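PDB 1LZL: heroin esterase from Rhodococcus sp., which hydrolyses ester bonds as an acetyl esterase of the alpha/beta hydrolase fold, probably removing the acetyl groups of heroin. Local coordinates for residues M40-F46 and E96-P100. Numbering follows the deposited sequence.
Sequences MLADLSF and ESSDP
Between helix 26-41 and strand 49-56, residues 40-46 lie against the start of helix 99-109. A type I beta turn from Leu41 to Leu44, with a backbone hydrogen bond from Leu44 N to Leu41 O (3.3 Å), sends the chain round so that both leucines point toward residues 96-100. The partner runs as a 3-10 segment through 96-98, held by the hydrogen bond from Asp99 N to Glu96 O (2.9 Å), and enters its helix at Asp99 and Pro100. CA distances set the register: Leu41 to Ser97 7.3 Å, Leu44 to Pro100 6.8 Å. Proline suits the first turn of a helix, where its missing amide proton costs no bond, and its ring offers an apolar surface. Leu41, in the mt rotamer, brings CD2 to 3.7 Å from Pro100 CD and CD1 to 3.4 Å from Glu96 OE2; Leu44, tp, sets CD2 3.9 Å from Pro100 CG and 3.7 Å from Asp99 CB. Poorly ordered Met40, chi1 off-well near 113°, lays CG 4.0 Å from Pro100 CG. Phe46, chi1 m, turns its ring edge to Asp99, CZ to OD2 3.7 Å, while that carboxylate forms a salt bridge with Arg68. With no hydrogen bond or salt bridge between the two segments, shape and apolar contact around Pro100 join the connection between helix 26-41 and strand 49-56 to the N-terminal end of helix 99-109, and the buried acid finds its charge partner beyond them.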
ATOM      1  N   MET A  40       3.473  -7.016 -17.318  1.00 49.42           N
ATOM      2  CA  MET A  40       2.678  -8.003 -16.588  1.00 48.91           C
ATOM      3  C   MET A  40       1.186  -7.822 -16.860  1.00 39.99           C
ATOM      4  O   MET A  40       0.444  -8.811 -16.798  1.00 47.81           O
ATOM      5  CB  MET A  40       2.988  -7.926 -15.091  1.00 51.32           C
ATOM      6  CG  MET A  40       1.882  -7.450 -14.160  1.00 52.74           C
ATOM      7  SD  MET A  40       2.557  -6.933 -12.559  1.00133.16           S
ATOM      8  CE  MET A  40       4.250  -7.516 -12.679  1.00 97.82           C
ATOM      9  N   LEU A  41       0.707  -6.614 -17.142  1.00 38.07           N
ATOM     10  CA  LEU A  41      -0.727  -6.398 -17.344  1.00 24.90           C
ATOM     11  C   LEU A  41      -1.225  -6.911 -18.680  1.00 23.41           C
ATOM     12  O   LEU A  41      -2.393  -7.166 -18.890  1.00 22.45           O
ATOM     13  CB  LEU A  41      -0.996  -4.891 -17.273  1.00 22.13           C
ATOM     14  CG  LEU A  41      -0.638  -4.274 -15.937  1.00 20.84           C
ATOM     15  CD1 LEU A  41      -0.809  -2.749 -15.942  1.00 24.37           C
ATOM     16  CD2 LEU A  41      -1.474  -4.909 -14.821  1.00 21.37           C
ATOM     17  N   ALA A  42      -0.311  -7.059 -19.643  1.00 29.66           N
ATOM     18  CA  ALA A  42      -0.681  -7.505 -20.975  1.00 32.98           C
ATOM     19  C   ALA A  42      -1.457  -8.807 -21.062  1.00 31.06           C
ATOM     20  O   ALA A  42      -2.391  -8.938 -21.856  1.00 37.50           O
ATOM     21  CB  ALA A  42       0.602  -7.704 -21.788  1.00 24.10           C
ATOM     22  N   ASP A  43      -1.045  -9.775 -20.256  1.00 28.87           N
ATOM     23  CA  ASP A  43      -1.651 -11.105 -20.347  1.00 34.32           C
ATOM     24  C   ASP A  43      -2.531 -11.387 -19.133  1.00 30.50           C
ATOM     25  O   ASP A  43      -2.939 -12.519 -18.865  1.00 28.88           O
ATOM     26  CB  ASP A  43      -0.518 -12.124 -20.553  1.00 38.66           C
ATOM     27  CG  ASP A  43       0.560 -11.582 -21.487  1.00 44.30           C
ATOM     28  OD1 ASP A  43       0.215 -11.285 -22.660  1.00 55.38           O
ATOM     29  OD2 ASP A  43       1.743 -11.433 -21.085  1.00 59.65           O
ATOM     30  N   LEU A  44      -2.850 -10.352 -18.350  1.00 28.81           N
ATOM     31  CA  LEU A  44      -3.648 -10.553 -17.132  1.00 22.43           C
ATOM     32  C   LEU A  44      -5.080 -10.974 -17.463  1.00 21.50           C
ATOM     33  O   LEU A  44      -5.783 -10.364 -18.263  1.00 25.72           O
ATOM     34  CB  LEU A  44      -3.680  -9.286 -16.276  1.00 21.64           C
ATOM     35  CG  LEU A  44      -4.542  -9.242 -15.012  1.00 18.37           C
ATOM     36  CD1 LEU A  44      -4.054 -10.236 -13.933  1.00 21.76           C
ATOM     37  CD2 LEU A  44      -4.520  -7.839 -14.424  1.00 16.99           C
ATOM     38  N   SER A  45      -5.551 -12.031 -16.810  1.00 21.17           N
ATOM     39  CA  SER A  45      -6.912 -12.518 -16.952  1.00 19.79           C
ATOM     40  C   SER A  45      -7.870 -11.786 -16.023  1.00 20.66           C
ATOM     41  O   SER A  45      -7.606 -11.628 -14.816  1.00 19.63           O
ATOM     42  CB  SER A  45      -6.976 -14.042 -16.658  1.00 19.25           C
ATOM     43  OG  SER A  45      -8.321 -14.473 -16.647  1.00 21.88           O
ATOM     44  N   PHE A  46      -8.980 -11.376 -16.630  1.00 19.31           N
ATOM     45  CA  PHE A  46     -10.076 -10.767 -15.911  1.00 18.55           C
ATOM     46  C   PHE A  46     -11.293 -11.678 -15.853  1.00 18.71           C
ATOM     47  O   PHE A  46     -12.417 -11.290 -15.610  1.00 20.50           O
ATOM     48  CB  PHE A  46     -10.417  -9.428 -16.558  1.00 19.33           C
ATOM     49  CG  PHE A  46      -9.395  -8.331 -16.329  1.00 19.68           C
ATOM     50  CD1 PHE A  46      -8.200  -8.265 -17.001  1.00 18.97           C
ATOM     51  CD2 PHE A  46      -9.692  -7.352 -15.368  1.00 22.12           C
ATOM     52  CE1 PHE A  46      -7.297  -7.250 -16.737  1.00 20.97           C
ATOM     53  CE2 PHE A  46      -8.792  -6.318 -15.127  1.00 22.14           C
ATOM     54  CZ  PHE A  46      -7.582  -6.254 -15.810  1.00 19.86           C
ATOM     55  N   GLU A  96      -3.480   1.110 -12.247  1.00 12.32           N
ATOM     56  CA  GLU A  96      -3.601  -0.151 -13.017  1.00 12.53           C
ATOM     57  C   GLU A  96      -2.494  -1.135 -12.677  1.00 12.09           C
ATOM     58  O   GLU A  96      -2.609  -2.355 -12.856  1.00 12.48           O
ATOM     59  CB  GLU A  96      -3.575   0.211 -14.510  1.00 19.70           C
ATOM     60  CG  GLU A  96      -3.791  -0.929 -15.460  1.00 29.88           C
ATOM     61  CD  GLU A  96      -3.293  -0.586 -16.859  1.00 33.29           C
ATOM     62  OE1 GLU A  96      -2.836   0.559 -17.115  1.00 31.93           O
ATOM     63  OE2 GLU A  96      -3.387  -1.512 -17.705  1.00 34.93           O
ATOM     64  N   SER A  97      -1.362  -0.661 -12.195  1.00 12.19           N
ATOM     65  CA  SER A  97      -0.254  -1.556 -11.855  1.00 13.84           C
ATOM     66  C   SER A  97      -0.686  -2.540 -10.769  1.00 13.70           C
ATOM     67  O   SER A  97      -0.042  -3.599 -10.690  1.00 15.26           O
ATOM     68  CB  SER A  97       1.009  -0.783 -11.448  1.00 16.54           C
ATOM     69  OG  SER A  97       0.830  -0.171 -10.175  1.00 15.82           O
ATOM     70  N   SER A  98      -1.726  -2.233  -9.988  1.00 11.78           N
ATOM     71  CA  SER A  98      -2.223  -3.176  -8.988  1.00 10.98           C
ATOM     72  C   SER A  98      -3.411  -3.996  -9.475  1.00 11.81           C
ATOM     73  O   SER A  98      -3.989  -4.756  -8.669  1.00 11.61           O
ATOM     74  CB  SER A  98      -2.608  -2.434  -7.710  1.00 13.86           C
ATOM     75  OG  SER A  98      -1.520  -1.905  -7.015  1.00 16.74           O
ATOM     76  N   ASP A  99      -3.768  -3.891 -10.744  1.00 11.40           N
ATOM     77  CA  ASP A  99      -4.870  -4.740 -11.214  1.00 12.41           C
ATOM     78  C   ASP A  99      -4.693  -6.228 -10.914  1.00 11.38           C
ATOM     79  O   ASP A  99      -5.689  -6.837 -10.509  1.00 12.70           O
ATOM     80  CB  ASP A  99      -5.043  -4.571 -12.729  1.00 14.10           C
ATOM     81  CG  ASP A  99      -5.816  -3.370 -13.190  1.00 15.76           C
ATOM     82  OD1 ASP A  99      -6.302  -2.539 -12.376  1.00 14.65           O
ATOM     83  OD2 ASP A  99      -5.997  -3.208 -14.426  1.00 18.36           O
ATOM     84  N   PRO A 100      -3.521  -6.836 -11.015  1.00 13.32           N
ATOM     85  CA  PRO A 100      -3.429  -8.286 -10.730  1.00 12.84           C
ATOM     86  C   PRO A 100      -3.957  -8.666  -9.357  1.00 14.55           C
ATOM     87  O   PRO A 100      -4.791  -9.556  -9.197  1.00 12.93           O
ATOM     88  CB  PRO A 100      -1.927  -8.560 -10.877  1.00 13.12           C
ATOM     89  CG  PRO A 100      -1.478  -7.570 -11.921  1.00 14.15           C
ATOM     90  CD  PRO A 100      -2.213  -6.316 -11.484  1.00 13.08           C
TER